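Local coordinates for protein TarM (Staphylococcus aureus subsp. aureus 21178, PDB 4X7R) that belongs to the GT-B glycosyltransferases, with two Rossmann-like domains facing each other across a cleft that holds uridine-5'-diphosphate, and a large added antiparallel sheet, at residues 198-203 / 207-212; 411-416 / 429-434; 52-55 / 59-62. The protein carries 1 engineered substitution. All coordinates share one frame; numbering follows the deposited sequence.

Contact 1 (198-203 / 207-212); sequences KEFKNN and CVYYLE. With ZDO (methyl 2-deoxy-6-O-sulfo-2-(sulfoamino)-alpha-D-glucopyranoside), chain C; IDS (2-O-sulfo-alpha-L-idopyranuronic acid), chain B; SUS (2-deoxy-3,6-di-O-sulfo-2-(sulfoamino)-alpha-D-glucopyranose), chain D.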
loop_
_atom_site.group_PDB
_atom_site.type_symbol
_atom_site.label_atom_id
_atom_site.label_comp_id
_atom_site.label_asym_id
_atom_site.label_seq_id
_atom_site.Cartn_x
_atom_site.Cartn_y
_atom_site.Cartn_z
ATOM N N LYS A 198 9.263 28.977 -6.634
ATOM C CA LYS A 198 10.065 28.473 -5.525
ATOM C C LYS A 198 10.854 27.254 -5.932
ATOM O O LYS A 198 10.330 26.362 -6.601
ATOM C CB LYS A 198 9.203 28.189 -4.282
ATOM C CG LYS A 198 8.805 29.461 -3.538
ATOM C CD LYS A 198 7.873 29.195 -2.370
ATOM C CE LYS A 198 7.504 30.466 -1.636
ATOM N NZ LYS A 198 6.691 31.409 -2.460
ATOM N N GLU A 199 12.118 27.223 -5.528
ATOM C CA GLU A 199 12.994 26.102 -5.782
ATOM C C GLU A 199 13.285 25.368 -4.488
ATOM O O GLU A 199 13.389 25.988 -3.444
ATOM C CB GLU A 199 14.288 26.579 -6.444
ATOM C CG GLU A 199 14.967 25.524 -7.298
ATOM C CD GLU A 199 16.078 26.085 -8.170
ATOM O OE1 GLU A 199 16.885 26.898 -7.656
ATOM O OE2 GLU A 199 16.135 25.722 -9.367
ATOM N N PHE A 200 13.415 24.041 -4.562
ATOM C CA PHE A 200 13.680 23.175 -3.405
ATOM C C PHE A 200 14.871 22.330 -3.724
ATOM O O PHE A 200 15.039 21.958 -4.884
ATOM C CB PHE A 200 12.433 22.302 -3.075
ATOM C CG PHE A 200 11.241 23.169 -2.790
ATOM C CD1 PHE A 200 10.436 23.644 -3.832
ATOM C CD2 PHE A 200 11.001 23.637 -1.508
ATOM C CE1 PHE A 200 9.377 24.521 -3.579
ATOM C CE2 PHE A 200 9.960 24.536 -1.263
ATOM C CZ PHE A 200 9.150 24.966 -2.297
ATOM N N LYS A 201 15.718 22.030 -2.722
ATOM C CA LYS A 201 16.951 21.251 -2.964
ATOM C C LYS A 201 16.734 19.816 -3.386
ATOM O O LYS A 201 17.580 19.245 -4.064
ATOM C CB LYS A 201 17.969 21.376 -1.806
ATOM C CG LYS A 201 17.600 20.652 -0.520
ATOM C CD LYS A 201 18.578 20.991 0.597
ATOM C CE LYS A 201 18.002 22.055 1.497
ATOM N NZ LYS A 201 19.028 22.608 2.428
ATOM N N ASN A 202 15.594 19.229 -2.985
ATOM C CA ASN A 202 15.226 17.838 -3.292
ATOM C C ASN A 202 13.736 17.623 -2.981
ATOM O O ASN A 202 13.066 18.555 -2.559
ATOM C CB ASN A 202 16.148 16.826 -2.540
ATOM C CG ASN A 202 16.220 17.048 -1.041
ATOM O OD1 ASN A 202 15.333 17.636 -0.416
ATOM N ND2 ASN A 202 17.313 16.643 -0.431
ATOM N N ASN A 203 13.222 16.420 -3.233
ATOM C CA ASN A 203 11.815 16.049 -3.010
ATOM C C ASN A 203 11.370 16.155 -1.540
ATOM O O ASN A 203 10.248 16.582 -1.269
ATOM C CB ASN A 203 11.536 14.642 -3.544
ATOM C CG ASN A 203 10.088 14.324 -3.616
ATOM O OD1 ASN A 203 9.308 15.010 -4.288
ATOM N ND2 ASN A 203 9.669 13.351 -2.847
ATOM N N CYS A 207 8.255 18.282 -0.185
ATOM C CA CYS A 207 7.223 17.657 0.667
ATOM C C CYS A 207 7.099 18.271 2.032
ATOM O O CYS A 207 5.988 18.439 2.510
ATOM C CB CYS A 207 7.425 16.154 0.732
ATOM S SG CYS A 207 7.166 15.341 -0.857
ATOM N N VAL A 208 8.219 18.709 2.617
ATOM C CA VAL A 208 8.200 19.400 3.912
ATOM C C VAL A 208 7.485 20.752 3.760
ATOM O O VAL A 208 6.629 21.088 4.579
ATOM C CB VAL A 208 9.624 19.531 4.515
ATOM C CG1 VAL A 208 9.670 20.588 5.624
ATOM C CG2 VAL A 208 10.124 18.178 5.016
ATOM N N TYR A 209 7.810 21.509 2.684
ATOM C CA TYR A 209 7.168 22.795 2.407
ATOM C C TYR A 209 5.667 22.588 2.254
ATOM O O TYR A 209 4.884 23.313 2.860
ATOM C CB TYR A 209 7.759 23.427 1.135
ATOM C CG TYR A 209 6.972 24.613 0.607
ATOM C CD1 TYR A 209 7.120 25.882 1.166
ATOM C CD2 TYR A 209 6.133 24.484 -0.503
ATOM C CE1 TYR A 209 6.434 26.986 0.649
ATOM C CE2 TYR A 209 5.415 25.570 -1.002
ATOM C CZ TYR A 209 5.576 26.821 -0.431
ATOM O OH TYR A 209 4.839 27.873 -0.925
ATOM N N TYR A 210 5.284 21.595 1.443
ATOM C CA TYR A 210 3.896 21.248 1.146
ATOM C C TYR A 210 3.062 21.020 2.415
ATOM O O TYR A 210 1.990 21.614 2.554
ATOM C CB TYR A 210 3.849 20.032 0.192
ATOM C CG TYR A 210 2.477 19.403 0.087
ATOM C CD1 TYR A 210 1.390 20.128 -0.398
ATOM C CD2 TYR A 210 2.272 18.070 0.433
ATOM C CE1 TYR A 210 0.128 19.556 -0.507
ATOM C CE2 TYR A 210 1.011 17.483 0.315
ATOM C CZ TYR A 210 -0.052 18.232 -0.162
ATOM O OH TYR A 210 -1.284 17.673 -0.332
ATOM N N LEU A 211 3.589 20.204 3.363
ATOM C CA LEU A 211 2.938 19.926 4.650
ATOM C C LEU A 211 2.781 21.183 5.493
ATOM O O LEU A 211 1.809 21.294 6.216
ATOM C CB LEU A 211 3.712 18.868 5.447
ATOM C CG LEU A 211 3.703 17.454 4.866
ATOM C CD1 LEU A 211 4.660 16.557 5.645
ATOM C CD2 LEU A 211 2.270 16.868 4.852
ATOM N N GLU A 212 3.746 22.113 5.420
ATOM C CA GLU A 212 3.690 23.374 6.173
ATOM C C GLU A 212 2.623 24.293 5.568
ATOM O O GLU A 212 1.987 25.040 6.301
ATOM C CB GLU A 212 5.063 24.059 6.187
ATOM C CG GLU A 212 6.086 23.316 7.027
ATOM C CD GLU A 212 7.535 23.680 6.785
ATOM O OE1 GLU A 212 7.837 24.362 5.778
ATOM O OE2 GLU A 212 8.383 23.243 7.591
HETATM C C1 ZDO C . 19.996 8.793 -1.355
HETATM C C1M ZDO C . 21.256 10.677 -2.095
HETATM C C2 ZDO C . 19.333 7.479 -1.834
HETATM C C3 ZDO C . 17.917 7.737 -2.319
HETATM C C4 ZDO C . 17.041 8.512 -1.292
HETATM C C5 ZDO C . 17.815 9.770 -0.782
HETATM C C6 ZDO C . 17.096 10.468 0.393
HETATM O O1 ZDO C . 20.307 9.667 -2.469
HETATM N N2 ZDO C . 20.102 6.830 -2.903
HETATM S S2 ZDO C . 21.208 5.612 -2.287
HETATM O OSA ZDO C . 22.052 6.245 -1.173
HETATM O OSB ZDO C . 22.047 5.147 -3.490
HETATM O OSC ZDO C . 20.416 4.431 -1.715
HETATM O O3 ZDO C . 17.326 6.481 -2.673
HETATM O O4 ZDO C . 15.859 8.917 -2.009
HETATM O O5 ZDO C . 19.157 9.392 -0.327
HETATM O O6 ZDO C . 17.922 11.511 0.947
HETATM S S6 ZDO C . 17.939 12.961 0.414
HETATM O OS1 ZDO C . 19.231 13.643 0.889
HETATM O OS2 ZDO C . 16.737 13.723 0.985
HETATM O OS3 ZDO C . 17.903 12.998 -1.127
HETATM C C1 IDS B . 14.594 8.717 -1.351
HETATM C C2 IDS B . 13.503 9.462 -2.154
HETATM C C3 IDS B . 13.001 8.627 -3.388
HETATM C C4 IDS B . 12.759 7.148 -3.052
HETATM C C5 IDS B . 13.971 6.546 -2.290
HETATM C C6 IDS B . 13.736 5.083 -1.892
HETATM O O2 IDS B . 12.407 9.817 -1.267
HETATM O O3 IDS B . 13.928 8.687 -4.487
HETATM O O4 IDS B . 11.606 7.040 -2.224
HETATM O O5 IDS B . 14.192 7.343 -1.096
HETATM O O6A IDS B . 13.691 4.836 -0.661
HETATM O O6B IDS B . 13.596 4.248 -2.818
HETATM S S IDS B . 12.326 11.180 -0.560
HETATM O O1S IDS B . 13.646 11.609 0.091
HETATM O O2S IDS B . 11.904 12.224 -1.588
HETATM O O3S IDS B . 11.290 11.105 0.562
HETATM N N2 SUS D . 9.379 8.513 -1.390
HETATM C C1 SUS D . 10.392 6.947 -2.998
HETATM S S1 SUS D . 8.358 9.701 -2.200
HETATM C C2 SUS D . 9.231 7.206 -2.055
HETATM S S2 SUS D . 8.240 2.202 -4.957
HETATM C C3 SUS D . 9.121 6.061 -1.024
HETATM O O3 SUS D . 7.959 6.237 -0.188
HETATM S S3 SUS D . 8.162 6.521 1.299
HETATM C C4 SUS D . 9.090 4.674 -1.680
HETATM O O4 SUS D . 9.234 3.751 -0.619
HETATM C C5 SUS D . 10.261 4.533 -2.717
HETATM O O5 SUS D . 10.226 5.658 -3.646
HETATM C C6 SUS D . 10.148 3.306 -3.618
HETATM O O6 SUS D . 8.909 3.395 -4.298
HETATM O O1S SUS D . 6.894 9.343 -1.962
HETATM O O2S SUS D . 8.716 11.054 -1.603
HETATM O O3S SUS D . 8.631 9.701 -3.704
HETATM O O4S SUS D . 6.822 2.619 -5.360
HETATM O O5S SUS D . 9.062 1.796 -6.183
HETATM O O6S SUS D . 8.161 1.032 -3.970
HETATM O O7S SUS D . 8.992 5.383 1.859
HETATM O O8S SUS D . 6.826 6.581 2.042
HETATM O O9S SUS D . 8.906 7.838 1.490
#

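Contact 2 (411-416 / 429-434); sequences EAMISK and SDFIED. With UDP (uridine-5'-diphosphate), chain E.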
loop_
_atom_site.group_PDB
_atom_site.type_symbol
_atom_site.label_atom_id
_atom_site.label_comp_id
_atom_site.label_asym_id
_atom_site.label_seq_id
_atom_site.Cartn_x
_atom_site.Cartn_y
_atom_site.Cartn_z
ATOM N N GLU A 411 -10.014 -10.452 10.255
ATOM C CA GLU A 411 -11.174 -10.395 9.344
ATOM C C GLU A 411 -11.847 -11.764 9.237
ATOM O O GLU A 411 -13.064 -11.838 9.342
ATOM C CB GLU A 411 -10.772 -9.884 7.958
ATOM C CG GLU A 411 -10.483 -8.391 7.917
ATOM C CD GLU A 411 -9.776 -7.910 6.666
ATOM O OE1 GLU A 411 -9.820 -8.629 5.640
ATOM O OE2 GLU A 411 -9.152 -6.825 6.718
ATOM N N ALA A 412 -11.051 -12.841 9.105
ATOM C CA ALA A 412 -11.543 -14.221 9.030
ATOM C C ALA A 412 -12.295 -14.591 10.299
ATOM O O ALA A 412 -13.364 -15.191 10.228
ATOM C CB ALA A 412 -10.381 -15.178 8.815
ATOM N N MET A 413 -11.759 -14.194 11.458
ATOM C CA MET A 413 -12.372 -14.454 12.761
ATOM C C MET A 413 -13.703 -13.719 12.899
ATOM O O MET A 413 -14.665 -14.295 13.426
ATOM C CB MET A 413 -11.402 -14.116 13.889
ATOM C CG MET A 413 -10.277 -15.134 13.988
ATOM S SD MET A 413 -9.012 -14.730 15.196
ATOM C CE MET A 413 -9.902 -14.995 16.703
ATOM N N ILE A 414 -13.781 -12.483 12.367
ATOM C CA ILE A 414 -15.038 -11.702 12.341
ATOM C C ILE A 414 -16.108 -12.460 11.504
ATOM O O ILE A 414 -17.261 -12.541 11.920
ATOM C CB ILE A 414 -14.817 -10.243 11.871
ATOM C CG1 ILE A 414 -13.905 -9.496 12.852
ATOM C CG2 ILE A 414 -16.148 -9.480 11.683
ATOM C CD1 ILE A 414 -13.196 -8.362 12.248
ATOM N N SER A 415 -15.694 -13.097 10.387
ATOM C CA SER A 415 -16.606 -13.885 9.552
ATOM C C SER A 415 -16.785 -15.318 10.063
ATOM O O SER A 415 -17.227 -16.177 9.305
ATOM C CB SER A 415 -16.158 -13.861 8.096
ATOM O OG SER A 415 -16.466 -12.597 7.535
ATOM N N LYS A 416 -16.454 -15.575 11.356
ATOM C CA LYS A 416 -16.561 -16.894 12.018
ATOM C C LYS A 416 -15.750 -18.001 11.307
ATOM O O LYS A 416 -16.149 -19.171 11.309
ATOM C CB LYS A 416 -18.031 -17.316 12.222
ATOM C CG LYS A 416 -18.857 -16.414 13.122
ATOM C CD LYS A 416 -20.268 -16.968 13.240
ATOM C CE LYS A 416 -21.130 -16.165 14.178
ATOM N NZ LYS A 416 -22.559 -16.596 14.135
ATOM N N SER A 429 -1.107 -14.531 18.767
ATOM C CA SER A 429 -1.378 -14.930 20.173
ATOM C C SER A 429 -2.189 -13.899 20.956
ATOM O O SER A 429 -2.669 -14.205 22.035
ATOM C CB SER A 429 -0.088 -15.304 20.903
ATOM O OG SER A 429 0.800 -14.201 20.884
ATOM N N ASP A 430 -2.359 -12.688 20.419
ATOM C CA ASP A 430 -3.202 -11.686 21.067
ATOM C C ASP A 430 -4.655 -12.079 20.923
ATOM O O ASP A 430 -5.438 -11.887 21.861
ATOM C CB ASP A 430 -3.031 -10.320 20.412
ATOM C CG ASP A 430 -1.851 -9.525 20.889
ATOM O OD1 ASP A 430 -0.977 -10.102 21.566
ATOM O OD2 ASP A 430 -1.829 -8.314 20.647
ATOM N N PHE A 431 -5.032 -12.609 19.746
ATOM C CA PHE A 431 -6.445 -12.904 19.487
ATOM C C PHE A 431 -6.818 -14.365 19.312
ATOM O O PHE A 431 -7.976 -14.713 19.512
ATOM C CB PHE A 431 -6.977 -12.006 18.356
ATOM C CG PHE A 431 -6.083 -11.931 17.144
ATOM C CD1 PHE A 431 -6.058 -12.965 16.214
ATOM C CD2 PHE A 431 -5.279 -10.819 16.923
ATOM C CE1 PHE A 431 -5.222 -12.903 15.102
ATOM C CE2 PHE A 431 -4.432 -10.764 15.821
ATOM C CZ PHE A 431 -4.411 -11.806 14.910
ATOM N N ILE A 432 -5.855 -15.227 18.949
ATOM C CA ILE A 432 -6.166 -16.649 18.817
ATOM C C ILE A 432 -6.023 -17.290 20.197
ATOM O O ILE A 432 -4.995 -17.099 20.843
ATOM C CB ILE A 432 -5.326 -17.382 17.721
ATOM C CG1 ILE A 432 -5.531 -16.739 16.316
ATOM C CG2 ILE A 432 -5.617 -18.908 17.713
ATOM C CD1 ILE A 432 -4.558 -17.249 15.234
ATOM N N GLU A 433 -7.060 -18.037 20.645
ATOM C CA GLU A 433 -7.057 -18.781 21.903
ATOM C C GLU A 433 -6.981 -20.233 21.467
ATOM O O GLU A 433 -7.965 -20.787 20.958
ATOM C CB GLU A 433 -8.311 -18.485 22.745
ATOM C CG GLU A 433 -8.362 -17.037 23.226
ATOM C CD GLU A 433 -9.369 -16.678 24.307
ATOM O OE1 GLU A 433 -10.506 -17.203 24.272
ATOM O OE2 GLU A 433 -9.037 -15.815 25.151
ATOM N N ASP A 434 -5.761 -20.788 21.521
ATOM C CA ASP A 434 -5.434 -22.134 21.069
ATOM C C ASP A 434 -6.409 -23.162 21.573
ATOM O O ASP A 434 -6.688 -23.198 22.768
ATOM C CB ASP A 434 -3.996 -22.542 21.447
ATOM C CG ASP A 434 -3.613 -23.889 20.868
ATOM O OD1 ASP A 434 -3.378 -23.962 19.649
ATOM O OD2 ASP A 434 -3.609 -24.879 21.623
HETATM N N1 UDP E . -6.618 -7.727 0.864
HETATM C C2 UDP E . -7.717 -7.651 0.029
HETATM N N3 UDP E . -7.672 -8.476 -1.071
HETATM C C4 UDP E . -6.654 -9.333 -1.427
HETATM C C5 UDP E . -5.520 -9.324 -0.540
HETATM C C6 UDP E . -5.535 -8.541 0.555
HETATM O O2 UDP E . -8.666 -6.909 0.240
HETATM O O4 UDP E . -6.785 -10.050 -2.437
HETATM C "C1'" UDP E . -6.714 -7.002 2.157
HETATM C "C2'" UDP E . -7.260 -7.846 3.305
HETATM O "O2'" UDP E . -8.678 -7.832 3.318
HETATM C "C3'" UDP E . -6.674 -7.121 4.518
HETATM C "C4'" UDP E . -5.333 -6.611 3.998
HETATM O "O4'" UDP E . -5.423 -6.593 2.553
HETATM O "O3'" UDP E . -7.474 -6.081 5.081
HETATM C "C5'" UDP E . -4.138 -7.418 4.434
HETATM O "O5'" UDP E . -3.910 -7.101 5.825
HETATM P PA UDP E . -2.820 -7.796 6.775
HETATM O O1A UDP E . -2.679 -6.991 8.008
HETATM O O2A UDP E . -3.291 -9.224 7.096
HETATM O O3A UDP E . -1.463 -7.853 6.000
HETATM P PB UDP E . -0.597 -6.745 5.229
HETATM O O1B UDP E . -0.692 -5.428 5.956
HETATM O O2B UDP E . -1.106 -6.573 3.794
HETATM O O3B UDP E . 0.856 -7.179 5.222
#

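Contact 3 (52-55 / 59-62); sequences KALK and KMDR. With UDP (uridine-5'-diphosphate), chain E.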
loop_
_atom_site.group_PDB
_atom_site.type_symbol
_atom_site.label_atom_id
_atom_site.label_comp_id
_atom_site.label_asym_id
_atom_site.label_seq_id
_atom_site.Cartn_x
_atom_site.Cartn_y
_atom_site.Cartn_z
ATOM N N LYS A 52 -11.870 7.450 -7.261
ATOM C CA LYS A 52 -13.229 7.062 -7.628
ATOM C C LYS A 52 -13.401 5.555 -7.500
ATOM O O LYS A 52 -14.397 5.116 -6.930
ATOM C CB LYS A 52 -13.574 7.487 -9.074
ATOM C CG LYS A 52 -13.726 8.980 -9.307
ATOM C CD LYS A 52 -14.167 9.239 -10.747
ATOM C CE LYS A 52 -13.916 10.649 -11.231
ATOM N NZ LYS A 52 -14.795 11.648 -10.564
ATOM N N ALA A 53 -12.414 4.762 -8.001
ATOM C CA ALA A 53 -12.450 3.299 -7.946
ATOM C C ALA A 53 -12.442 2.782 -6.501
ATOM O O ALA A 53 -13.247 1.915 -6.178
ATOM C CB ALA A 53 -11.280 2.715 -8.721
ATOM N N LEU A 54 -11.555 3.329 -5.635
ATOM C CA LEU A 54 -11.434 2.951 -4.216
ATOM C C LEU A 54 -12.707 3.271 -3.451
ATOM O O LEU A 54 -13.098 2.507 -2.567
ATOM C CB LEU A 54 -10.246 3.672 -3.549
ATOM C CG LEU A 54 -8.837 3.185 -3.859
ATOM C CD1 LEU A 54 -7.803 4.184 -3.375
ATOM C CD2 LEU A 54 -8.591 1.794 -3.273
ATOM N N LYS A 55 -13.358 4.398 -3.795
ATOM C CA LYS A 55 -14.618 4.799 -3.159
ATOM C C LYS A 55 -15.792 3.943 -3.637
ATOM O O LYS A 55 -16.595 3.522 -2.810
ATOM C CB LYS A 55 -14.886 6.296 -3.328
ATOM C CG LYS A 55 -13.906 7.131 -2.534
ATOM C CD LYS A 55 -14.265 8.600 -2.480
ATOM C CE LYS A 55 -13.181 9.285 -1.688
ATOM N NZ LYS A 55 -13.571 10.640 -1.248
ATOM N N LYS A 59 -13.833 0.597 -0.287
ATOM C CA LYS A 59 -12.580 0.485 0.480
ATOM C C LYS A 59 -12.330 1.816 1.183
ATOM O O LYS A 59 -12.123 1.870 2.395
ATOM C CB LYS A 59 -11.376 0.164 -0.426
ATOM C CG LYS A 59 -11.357 -1.263 -0.948
ATOM C CD LYS A 59 -9.979 -1.895 -0.824
ATOM C CE LYS A 59 -10.090 -3.398 -0.976
ATOM N NZ LYS A 59 -8.781 -4.066 -0.828
ATOM N N MET A 60 -12.366 2.886 0.407
ATOM C CA MET A 60 -12.155 4.235 0.901
ATOM C C MET A 60 -13.513 4.874 1.170
ATOM O O MET A 60 -14.362 4.899 0.274
ATOM C CB MET A 60 -11.390 5.037 -0.164
ATOM C CG MET A 60 -11.030 6.436 0.251
ATOM S SD MET A 60 -9.907 7.082 -0.989
ATOM C CE MET A 60 -9.438 8.604 -0.257
ATOM N N ASP A 61 -13.705 5.413 2.393
ATOM C CA ASP A 61 -14.942 6.112 2.788
ATOM C C ASP A 61 -15.108 7.337 1.884
ATOM O O ASP A 61 -14.122 7.993 1.547
ATOM C CB ASP A 61 -14.844 6.550 4.265
ATOM C CG ASP A 61 -16.138 7.060 4.868
ATOM O OD1 ASP A 61 -16.458 8.242 4.660
ATOM O OD2 ASP A 61 -16.779 6.300 5.629
ATOM N N ARG A 62 -16.351 7.650 1.520
ATOM C CA ARG A 62 -16.714 8.785 0.661
ATOM C C ARG A 62 -16.203 10.123 1.223
ATOM O O ARG A 62 -15.880 11.014 0.443
ATOM C CB ARG A 62 -18.240 8.860 0.486
ATOM C CG ARG A 62 -18.899 7.557 0.046
ATOM C CD ARG A 62 -20.209 7.342 0.768
ATOM N NE ARG A 62 -20.025 7.170 2.211
ATOM C CZ ARG A 62 -20.793 7.737 3.136
ATOM N NH1 ARG A 62 -21.803 8.524 2.780
ATOM N NH2 ARG A 62 -20.551 7.533 4.422
HETATM N N1 UDP E . -6.618 -7.727 0.864
HETATM C C2 UDP E . -7.717 -7.651 0.029
HETATM N N3 UDP E . -7.672 -8.476 -1.071
HETATM C C4 UDP E . -6.654 -9.333 -1.427
HETATM C C5 UDP E . -5.520 -9.324 -0.540
HETATM C C6 UDP E . -5.535 -8.541 0.555
HETATM O O2 UDP E . -8.666 -6.909 0.240
HETATM O O4 UDP E . -6.785 -10.050 -2.437
HETATM C "C1'" UDP E . -6.714 -7.002 2.157
HETATM C "C2'" UDP E . -7.260 -7.846 3.305
HETATM O "O2'" UDP E . -8.678 -7.832 3.318
HETATM C "C3'" UDP E . -6.674 -7.121 4.518
HETATM C "C4'" UDP E . -5.333 -6.611 3.998
HETATM O "O4'" UDP E . -5.423 -6.593 2.553
HETATM O "O3'" UDP E . -7.474 -6.081 5.081
HETATM C "C5'" UDP E . -4.138 -7.418 4.434
HETATM O "O5'" UDP E . -3.910 -7.101 5.825
HETATM P PA UDP E . -2.820 -7.796 6.775
HETATM O O1A UDP E . -2.679 -6.991 8.008
HETATM O O2A UDP E . -3.291 -9.224 7.096
HETATM O O3A UDP E . -1.463 -7.853 6.000
HETATM P PB UDP E . -0.597 -6.745 5.229
HETATM O O1B UDP E . -0.692 -5.428 5.956
HETATM O O2B UDP E . -1.106 -6.573 3.794
HETATM O O3B UDP E . 0.856 -7.179 5.222
HETATM O O HOH W 1 -16.883 4.207 -0.328
#

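Contact 1 (198-203 / 207-212)
Strand 198-200, at the edge of the long antiparallel sheet, hands the chain on to helix 203-214, and Phe200 lies against Tyr209 where the two elements face each other. Phe200 brings CZ 3.5 Å above one face of the Tyr209 ring, offset toward its rim, and CE2 closes to 3.4 Å on Tyr209 CB. The two planes are inclined at 44° with centroids 5.0 Å apart, an oblique pairing. With CG of Tyr209 trans to its own backbone N (chi1 168°), the ring stands out from the helix toward the strand. Farther along, the aliphatic chain of Lys198 crosses the end of this ring at about a right angle, CD 3.6 Å from Tyr209 OH.

The junction is a capped helix N-terminus. Asn202 is the N-cap, its OD1 accepting the backbone N of Ala205, and the first helical turn is closed by a nearly straight bond from Cys207 N to Asn203 O (2.8 Å, 169°). The Asn203 side chain leaves this turn toward the glycan: ND2 donates to sulfate oxygen O2S of IDS at 2.8 Å and lies equally near, 2.8 Å, to O2S of SUS, which places the amide between two sulfated groups. Lys233, packed on Cys207, bonds to both sugars as well, and the positive end of the helix dipole may add to the pull on the sulfates. Tyr209 also packs on Phe73 of helix 69-78.

Contact 2 (411-416 / 429-434)
Met413 touches Phe431 and Ile432 through the last two atoms of its side chain, SD and CE. SD lies 3.6 Å from Phe431 CD1 and 4.2 Å from Ile432 CG1, meeting both on the same side of the sulfur. This is a Met-aromatic contact of oblique type: the sulfur is 4.8 Å from the centroid of the Phe431 ring and 67° off its normal. A bend at the thioether (chi3 71°) carries CE away to Phe431 O, 3.4 Å distant, an oxygen that also accepts a hydrogen bond from Asn437 ND2.

Helix 407-414, which bears Met413, ends in a Schellman motif with Lys416 at positive phi and its N bonded to Met413 O at 3.0 Å. Earlier on the same helix, Glu411 grips the ribose of uridine-5'-diphosphate with both carboxylate oxygens: O2' donates to OE1 at 2.7 Å and O3' to OE2 at a very short 2.5 Å. Its place is consistent with the second glutamate of the E-X7-E motif of many GT-B enzymes. Outside this shell, Ile474 of helix 460-477 packs on both Met413 and Phe431, while Val419 of strand 419-422 touches Met413 and Ile432.

Contact 3 (52-55 / 59-62)
Lys55 sets CG opposite its carbonyl carbon (chi1 -69°) and Met60 sets CG trans to its backbone N (chi1 -177°), and the two extended chains cross at a slant; Lys55 CE comes to 4.0 Å from Met60 SD. Lys55 NZ donates to Arg62 O at 2.9 Å from above the carbonyl plane, 53° out of it, and also hydrogen-bonds Thr64 O, its stronger partner. One lysine thus ties the end of helix 47-56 to two carbonyls of the returning chain.

The backbone makes the turn itself: Leu54 O accepts a straight bond from Met60 N at 3.1 Å, and a weak one from Lys59 N. A water donating to both Lys55 O and Met60 O, at 2.6 Å and 2.7 Å, bridges the same turn. This is the return loop of a beta-alpha-beta crossover in the N-terminal Rossmann-like sheet, leading from strand 36-40 through helix 47-56 to strand 66-68. Leu54 CB and Met60 CB meet at 3.8 Å, and both side chains pack on Phe23 of helix 17-31. Lys59 heads away from the helix instead, its NZ donating to O2 of the uracil of uridine-5'-diphosphate at 3.0 Å and hydrogen-bonding Tyr382 OH, a residue between strand 377-381 and helix 386-391 of the other Rossmann-like half.

How the contacts relate
Contacts 2 and 3 sit on the two Rossmann-like halves and reach different parts of the same uridine-5'-diphosphate: contact 3 holds the base through a lysine, contact 2 the ribose through a glutamate. Their centres are 27 Å apart and their nearest atoms about 8 Å, so the nucleotide links them without direct touch. Contact 1 serves another ligand, the sulfated glycan, at the junction of the added antiparallel sheet with the N-terminal half. It lies 28 Å from contact 3, centre to centre, with about 12 Å between nearest atoms, and 44 Å from contact 2, on the opposite side of the chain's centre.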